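Local atomic coordinates of probable GGDEF family protein (Chromobacterium violaceum, PDB entry 3NJA), a protein that is of unknown function but probably uses its PAS domain as a sensory module that regulates a GGDEF (diguanylate cyclase-type) output. Residues Leu30-Ala35 against Phe40-Ala45; Asp52-Arg57 against Ala64-Glu69. All blocks are in the same frame, centred on the assembly; numbering follows the deposited sequence.

In the fold
From the N terminus, strand 30-32 runs beside strand 19-24 and turns into helix 34-40; contact 1 closes that short helical excursion by bringing Phe40-Ala45 back against Leu30-Ala35. The chain then passes through a loop into helix 51-56, and contact 2 closes the turn between it and helix 63-74. The loops follow in series, neither enclosing the other, with centres about 17 Å apart. They meet directly: Phe40 packs on Tyr54 and Arg57, and Thr42 on Arg57. Together they tie the first strands to the helices of the PAS fold. Both also touch strand residues of the second subunit, consistent with helices and three-stranded sheet being paired between chains.

Contact 1: residues Leu30-Ala35 against Phe40-Ala45; sequences LEWSQA and FGTDSA
Thr42 OG1 is hydrogen-bonded to His37 ND1 in helix 34-40 and lies against the edge of Trp32, 3.7 Å from Trp32 CZ3 and close to the indole plane. A chi1 of 52° sets this hydroxyl between the backbone N and the carbonyl carbon. Threonine suits the place because its polar branch can reach the histidine while lying beside the weakly positive C-H edge of the indole, which probably favours an oxygen there.

The main apolar meeting is between Trp32 and Phe40. The far corner of the indole reaches over one face of the phenyl ring, with Trp32 CH2 3.6 Å from Phe40 CG and above the middle of the ring. The planes are inclined at 35° and the centroids of the six-membered ring and the phenyl lie 4.6 Å apart, an oblique pairing in which the large indole reaches from strand 30-32 to Phe40. Phe47 stacks on Trp32 and His37 meets it edge-to-face, so the indole is wedged among aromatic groups.

Toward the exposed margin the contact thins. Gln34 folds at chi2 and brings OE1 to within 3.7 Å of Ser44 CB, a van der Waals touch, while its NE2 is bonded to Asp38 OD1. The facing loop is shaped by Asp43, whose OD1 accepts from Ala45 N at 2.6 Å and so forms an Asx turn. Gly41, with positive phi, lets the chain leave helix 34-40 and swing back.

At this strand-to-helix start of the PAS fold, strand 30-32, paired with strand 19-24, thus carries Trp32 against Phe40 and the loop leading to helix 51-56, while Phe40 also packs on Ile86 of the second subunit.

Contact 2: residues Asp52-Arg57 against Ala64-Glu69; sequences DAYFQR and ARVRRE
Arg67 runs extended from CG to NE and then turns at chi4 (93°), which lays its guanidinium flat on the ring that Phe55 directs at the opposing helix. The two planes are 21° apart and Arg67 CZ sits 4.0 Å from the ring centroid, a stacked cation-pi pair. Arg67 NH2 to Phe55 CG and Arg67 CG to Phe55 CZ are equal touches of 3.4 Å at the two ends of the ring. A long arginine suits this rim: its CG methylene and its guanidinium both lie along the phenyl while the charge stays near solvent.

In the guanidinium plane, Arg67 NH2 donates to a water 2.7 Å away, which donates to Asp52 OD1. Asp52 is modelled in two conformers, so this water bridge is doubtful.

The flat, apolar phenyl of Phe55 offers its other face to the edge of Tyr54, whose CE2 lies 3.6 Å above it. Branched Val66 reaches both aromatic residues with one methyl, CG1, 3.9 Å from Phe55 CE1 and Tyr54 OH.

Helices 51-56 and 63-74 of the PAS fold pack roughly antiparallel here, their short segments at 140°, with the cation-pi stack at the rim; Phe55 also touches Leu70 of helix 63-74, and Val66 packs on Tyr84 of the second subunit.

Contact 1: residues Leu30-Ala35 against Phe40-Ala45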
loop_
_atom_site.group_PDB
_atom_site.type_symbol
_atom_site.label_atom_id
_atom_site.label_comp_id
_atom_site.label_asym_id
_atom_site.label_seq_id
_atom_site.Cartn_x
_atom_site.Cartn_y
_atom_site.Cartn_z
ATOM N N LEU B 30 -26.315 -4.148 0.784
ATOM C CA LEU B 30 -25.366 -3.757 1.810
ATOM C C LEU B 30 -25.732 -4.391 3.154
ATOM O O LEU B 30 -26.779 -4.087 3.718
ATOM C CB LEU B 30 -25.321 -2.232 1.930
ATOM C CG LEU B 30 -24.406 -1.691 3.034
ATOM C CD1 LEU B 30 -22.970 -2.151 2.799
ATOM C CD2 LEU B 30 -24.470 -0.179 3.120
ATOM N N GLU B 31 -24.870 -5.269 3.667
ATOM C CA GLU B 31 -25.153 -5.956 4.925
ATOM C C GLU B 31 -24.555 -5.222 6.107
ATOM O O GLU B 31 -23.354 -4.965 6.149
ATOM C CB GLU B 31 -24.627 -7.393 4.907
ATOM C CG GLU B 31 -25.157 -8.249 3.763
ATOM C CD GLU B 31 -24.695 -9.712 3.838
ATOM O OE1 GLU B 31 -23.619 -10.048 3.273
ATOM O OE2 GLU B 31 -25.420 -10.528 4.457
ATOM N N TRP B 32 -25.397 -4.894 7.078
ATOM C CA TRP B 32 -24.922 -4.255 8.295
ATOM C C TRP B 32 -25.158 -5.128 9.507
ATOM O O TRP B 32 -26.217 -5.731 9.628
ATOM C CB TRP B 32 -25.628 -2.922 8.503
ATOM C CG TRP B 32 -25.012 -1.818 7.732
ATOM C CD1 TRP B 32 -23.984 -1.915 6.837
ATOM C CD2 TRP B 32 -25.376 -0.439 7.780
ATOM N NE1 TRP B 32 -23.684 -0.676 6.328
ATOM C CE2 TRP B 32 -24.523 0.249 6.893
ATOM C CE3 TRP B 32 -26.335 0.284 8.494
ATOM C CZ2 TRP B 32 -24.608 1.628 6.693
ATOM C CZ3 TRP B 32 -26.418 1.655 8.294
ATOM C CH2 TRP B 32 -25.561 2.311 7.400
ATOM N N SER B 33 -24.169 -5.202 10.396
ATOM C CA SER B 33 -24.406 -5.767 11.718
ATOM C C SER B 33 -25.180 -4.720 12.505
ATOM O O SER B 33 -25.075 -3.533 12.215
ATOM C CB SER B 33 -23.092 -6.095 12.429
ATOM O OG SER B 33 -22.424 -4.923 12.858
ATOM N N GLN B 34 -25.958 -5.147 13.492
ATOM C CA GLN B 34 -26.719 -4.191 14.297
ATOM C C GLN B 34 -25.775 -3.155 14.913
ATOM O O GLN B 34 -26.188 -2.055 15.264
ATOM C CB GLN B 34 -27.550 -4.899 15.378
ATOM C CG GLN B 34 -28.312 -3.964 16.329
ATOM C CD GLN B 34 -29.397 -3.146 15.633
ATOM O OE1 GLN B 34 -30.280 -3.690 14.967
ATOM N NE2 GLN B 34 -29.338 -1.830 15.798
ATOM N N ALA B 35 -24.501 -3.507 15.018
ATOM C CA ALA B 35 -23.512 -2.595 15.574
ATOM C C ALA B 35 -23.287 -1.365 14.692
ATOM O O ALA B 35 -22.996 -0.284 15.204
ATOM C CB ALA B 35 -22.199 -3.325 15.828
ATOM N N PHE B 40 -24.786 4.499 13.183
ATOM C CA PHE B 40 -25.481 5.362 12.232
ATOM C C PHE B 40 -26.779 5.977 12.747
ATOM O O PHE B 40 -27.303 6.914 12.142
ATOM C CB PHE B 40 -25.746 4.630 10.917
ATOM C CG PHE B 40 -24.607 4.721 9.959
ATOM C CD1 PHE B 40 -24.628 5.650 8.931
ATOM C CD2 PHE B 40 -23.490 3.896 10.106
ATOM C CE1 PHE B 40 -23.569 5.746 8.043
ATOM C CE2 PHE B 40 -22.430 4.000 9.239
ATOM C CZ PHE B 40 -22.471 4.926 8.196
ATOM N N GLY B 41 -27.290 5.432 13.849
ATOM C CA GLY B 41 -28.554 5.851 14.420
ATOM C C GLY B 41 -29.740 5.410 13.580
ATOM O O GLY B 41 -30.759 6.100 13.522
ATOM N N THR B 42 -29.616 4.262 12.927
ATOM C CA THR B 42 -30.674 3.777 12.049
ATOM C C THR B 42 -31.322 2.500 12.553
ATOM O O THR B 42 -30.872 1.890 13.525
ATOM C CB THR B 42 -30.155 3.519 10.628
ATOM O OG1 THR B 42 -28.987 2.679 10.684
ATOM C CG2 THR B 42 -29.818 4.839 9.952
ATOM N N ASP B 43 -32.386 2.098 11.870
ATOM C CA ASP B 43 -33.095 0.885 12.223
ATOM C C ASP B 43 -32.824 -0.180 11.183
ATOM O O ASP B 43 -32.946 0.061 9.979
ATOM C CB ASP B 43 -34.599 1.147 12.332
ATOM C CG ASP B 43 -35.345 0.005 13.000
ATOM O OD1 ASP B 43 -35.119 -1.166 12.616
ATOM O OD2 ASP B 43 -36.159 0.282 13.911
ATOM N N SER B 44 -32.435 -1.353 11.664
ATOM C CA SER B 44 -32.249 -2.510 10.811
ATOM C C SER B 44 -33.476 -2.707 9.928
ATOM O O SER B 44 -33.367 -2.831 8.702
ATOM C CB SER B 44 -32.022 -3.755 11.671
ATOM O OG SER B 44 -32.825 -4.836 11.228
ATOM N N ALA B 45 -34.642 -2.710 10.567
ATOM C CA ALA B 45 -35.893 -3.080 9.920
ATOM C C ALA B 45 -36.359 -2.086 8.857
ATOM O O ALA B 45 -37.206 -2.408 8.025
ATOM C CB ALA B 45 -36.976 -3.270 10.971
#

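Contact 2: residues Asp52-Arg57 against Ala64-Glu69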
loop_
_atom_site.group_PDB
_atom_site.type_symbol
_atom_site.label_atom_id
_atom_site.label_comp_id
_atom_site.label_asym_id
_atom_site.label_seq_id
_atom_site.Cartn_x
_atom_site.Cartn_y
_atom_site.Cartn_z
ATOM N N ASP B 52 -26.251 3.906 -1.973
ATOM C CA ASP B 52 -26.771 5.271 -1.993
ATOM C C ASP B 52 -27.282 5.656 -0.623
ATOM O O ASP B 52 -26.977 6.742 -0.124
ATOM C CB ASP B 52 -27.900 5.480 -2.999
ATOM C CG ASP B 52 -28.530 6.867 -2.868
ATOM O OD1 ASP B 52 -27.774 7.863 -2.964
ATOM O OD2 ASP B 52 -29.759 6.964 -2.640
ATOM N N ALA B 53 -28.051 4.762 -0.005
ATOM C CA ALA B 53 -28.614 5.037 1.313
ATOM C C ALA B 53 -27.502 5.463 2.248
ATOM O O ALA B 53 -27.651 6.376 3.058
ATOM C CB ALA B 53 -29.324 3.825 1.862
ATOM N N TYR B 54 -26.370 4.791 2.118
ATOM C CA TYR B 54 -25.213 5.092 2.938
ATOM C C TYR B 54 -24.745 6.528 2.675
ATOM O O TYR B 54 -24.436 7.271 3.604
ATOM C CB TYR B 54 -24.115 4.061 2.659
ATOM C CG TYR B 54 -22.706 4.555 2.827
ATOM C CD1 TYR B 54 -22.134 4.665 4.089
ATOM C CD2 TYR B 54 -21.938 4.894 1.724
ATOM C CE1 TYR B 54 -20.835 5.114 4.251
ATOM C CE2 TYR B 54 -20.624 5.331 1.868
ATOM C CZ TYR B 54 -20.080 5.441 3.134
ATOM O OH TYR B 54 -18.784 5.883 3.284
ATOM N N PHE B 55 -24.733 6.930 1.410
ATOM C CA PHE B 55 -24.203 8.236 1.071
ATOM C C PHE B 55 -25.123 9.364 1.535
ATOM O O PHE B 55 -24.645 10.442 1.857
ATOM C CB PHE B 55 -23.905 8.325 -0.425
ATOM C CG PHE B 55 -22.542 7.831 -0.788
ATOM C CD1 PHE B 55 -21.423 8.581 -0.481
ATOM C CD2 PHE B 55 -22.374 6.610 -1.428
ATOM C CE1 PHE B 55 -20.140 8.116 -0.809
ATOM C CE2 PHE B 55 -21.104 6.144 -1.767
ATOM C CZ PHE B 55 -19.984 6.897 -1.456
ATOM N N GLN B 56 -26.431 9.099 1.572
ATOM C CA GLN B 56 -27.413 10.037 2.119
ATOM C C GLN B 56 -27.197 10.278 3.615
ATOM O O GLN B 56 -27.685 11.276 4.167
ATOM C CB GLN B 56 -28.850 9.537 1.877
ATOM C CG GLN B 56 -29.254 9.427 0.416
ATOM C CD GLN B 56 -29.027 10.725 -0.350
ATOM O OE1 GLN B 56 -28.570 10.703 -1.495
ATOM N NE2 GLN B 56 -29.335 11.865 0.285
ATOM N N ARG B 57 -26.468 9.364 4.264
ATOM C CA ARG B 57 -26.212 9.463 5.708
ATOM C C ARG B 57 -24.830 10.045 5.991
ATOM O O ARG B 57 -24.459 10.288 7.145
ATOM C CB ARG B 57 -26.377 8.103 6.397
ATOM C CG ARG B 57 -27.827 7.625 6.521
ATOM C CD ARG B 57 -28.460 8.102 7.826
ATOM N NE ARG B 57 -29.517 9.089 7.619
ATOM C CZ ARG B 57 -29.933 9.955 8.544
ATOM N NH1 ARG B 57 -29.375 9.965 9.747
ATOM N NH2 ARG B 57 -30.905 10.815 8.263
ATOM N N ALA B 64 -18.190 13.571 -1.960
ATOM C CA ALA B 64 -17.400 13.506 -3.175
ATOM C C ALA B 64 -16.030 12.917 -2.856
ATOM O O ALA B 64 -15.570 11.990 -3.526
ATOM C CB ALA B 64 -17.264 14.879 -3.798
ATOM N N ARG B 65 -15.397 13.458 -1.817
ATOM C CA ARG B 65 -14.075 13.025 -1.394
ATOM C C ARG B 65 -14.030 11.511 -1.232
ATOM O O ARG B 65 -13.201 10.828 -1.835
ATOM C CB ARG B 65 -13.712 13.676 -0.065
ATOM C CG ARG B 65 -12.205 13.884 0.142
ATOM C CD ARG B 65 -11.889 14.115 1.618
ATOM N NE ARG B 65 -11.900 12.836 2.317
ATOM C CZ ARG B 65 -12.519 12.600 3.470
ATOM N NH1 ARG B 65 -12.452 11.389 4.009
ATOM N NH2 ARG B 65 -13.199 13.558 4.082
ATOM N N VAL B 66 -14.933 11.004 -0.402
ATOM C CA VAL B 66 -15.029 9.583 -0.133
ATOM C C VAL B 66 -15.221 8.791 -1.426
ATOM O O VAL B 66 -14.512 7.808 -1.678
ATOM C CB VAL B 66 -16.179 9.302 0.832
ATOM C CG1 VAL B 66 -16.599 7.854 0.747
ATOM C CG2 VAL B 66 -15.779 9.693 2.256
ATOM N N ARG B 67 -16.159 9.224 -2.263
ATOM C CA ARG B 67 -16.333 8.551 -3.543
ATOM C C ARG B 67 -15.010 8.423 -4.287
ATOM O O ARG B 67 -14.670 7.344 -4.767
ATOM C CB ARG B 67 -17.393 9.224 -4.412
ATOM C CG ARG B 67 -18.784 8.662 -4.141
ATOM C CD ARG B 67 -19.809 9.116 -5.159
ATOM N NE ARG B 67 -21.170 9.003 -4.626
ATOM C CZ ARG B 67 -21.823 9.990 -4.013
ATOM N NH1 ARG B 67 -21.255 11.187 -3.861
ATOM N NH2 ARG B 67 -23.049 9.781 -3.551
ATOM N N ARG B 68 -14.262 9.516 -4.362
ATOM C CA ARG B 68 -12.983 9.499 -5.050
ATOM C C ARG B 68 -11.969 8.576 -4.372
ATOM O O ARG B 68 -11.239 7.865 -5.047
ATOM C CB ARG B 68 -12.411 10.907 -5.178
ATOM C CG ARG B 68 -13.095 11.751 -6.218
ATOM C CD ARG B 68 -12.492 13.152 -6.268
ATOM N NE ARG B 68 -12.387 13.791 -4.955
ATOM C CZ ARG B 68 -13.137 14.819 -4.553
ATOM N NH1 ARG B 68 -14.063 15.319 -5.359
ATOM N NH2 ARG B 68 -12.957 15.356 -3.345
ATOM N N GLU B 69 -11.927 8.586 -3.044
ATOM C CA GLU B 69 -10.945 7.782 -2.324
ATOM C C GLU B 69 -11.223 6.298 -2.478
ATOM O O GLU B 69 -10.291 5.493 -2.554
ATOM C CB GLU B 69 -10.889 8.169 -0.846
ATOM C CG GLU B 69 -10.330 9.578 -0.602
ATOM C CD GLU B 69 -10.177 9.917 0.880
ATOM O OE1 GLU B 69 -9.701 11.035 1.193
ATOM O OE2 GLU B 69 -10.535 9.068 1.729
HETATM O O HOH W 1 -24.900 7.768 -3.834
#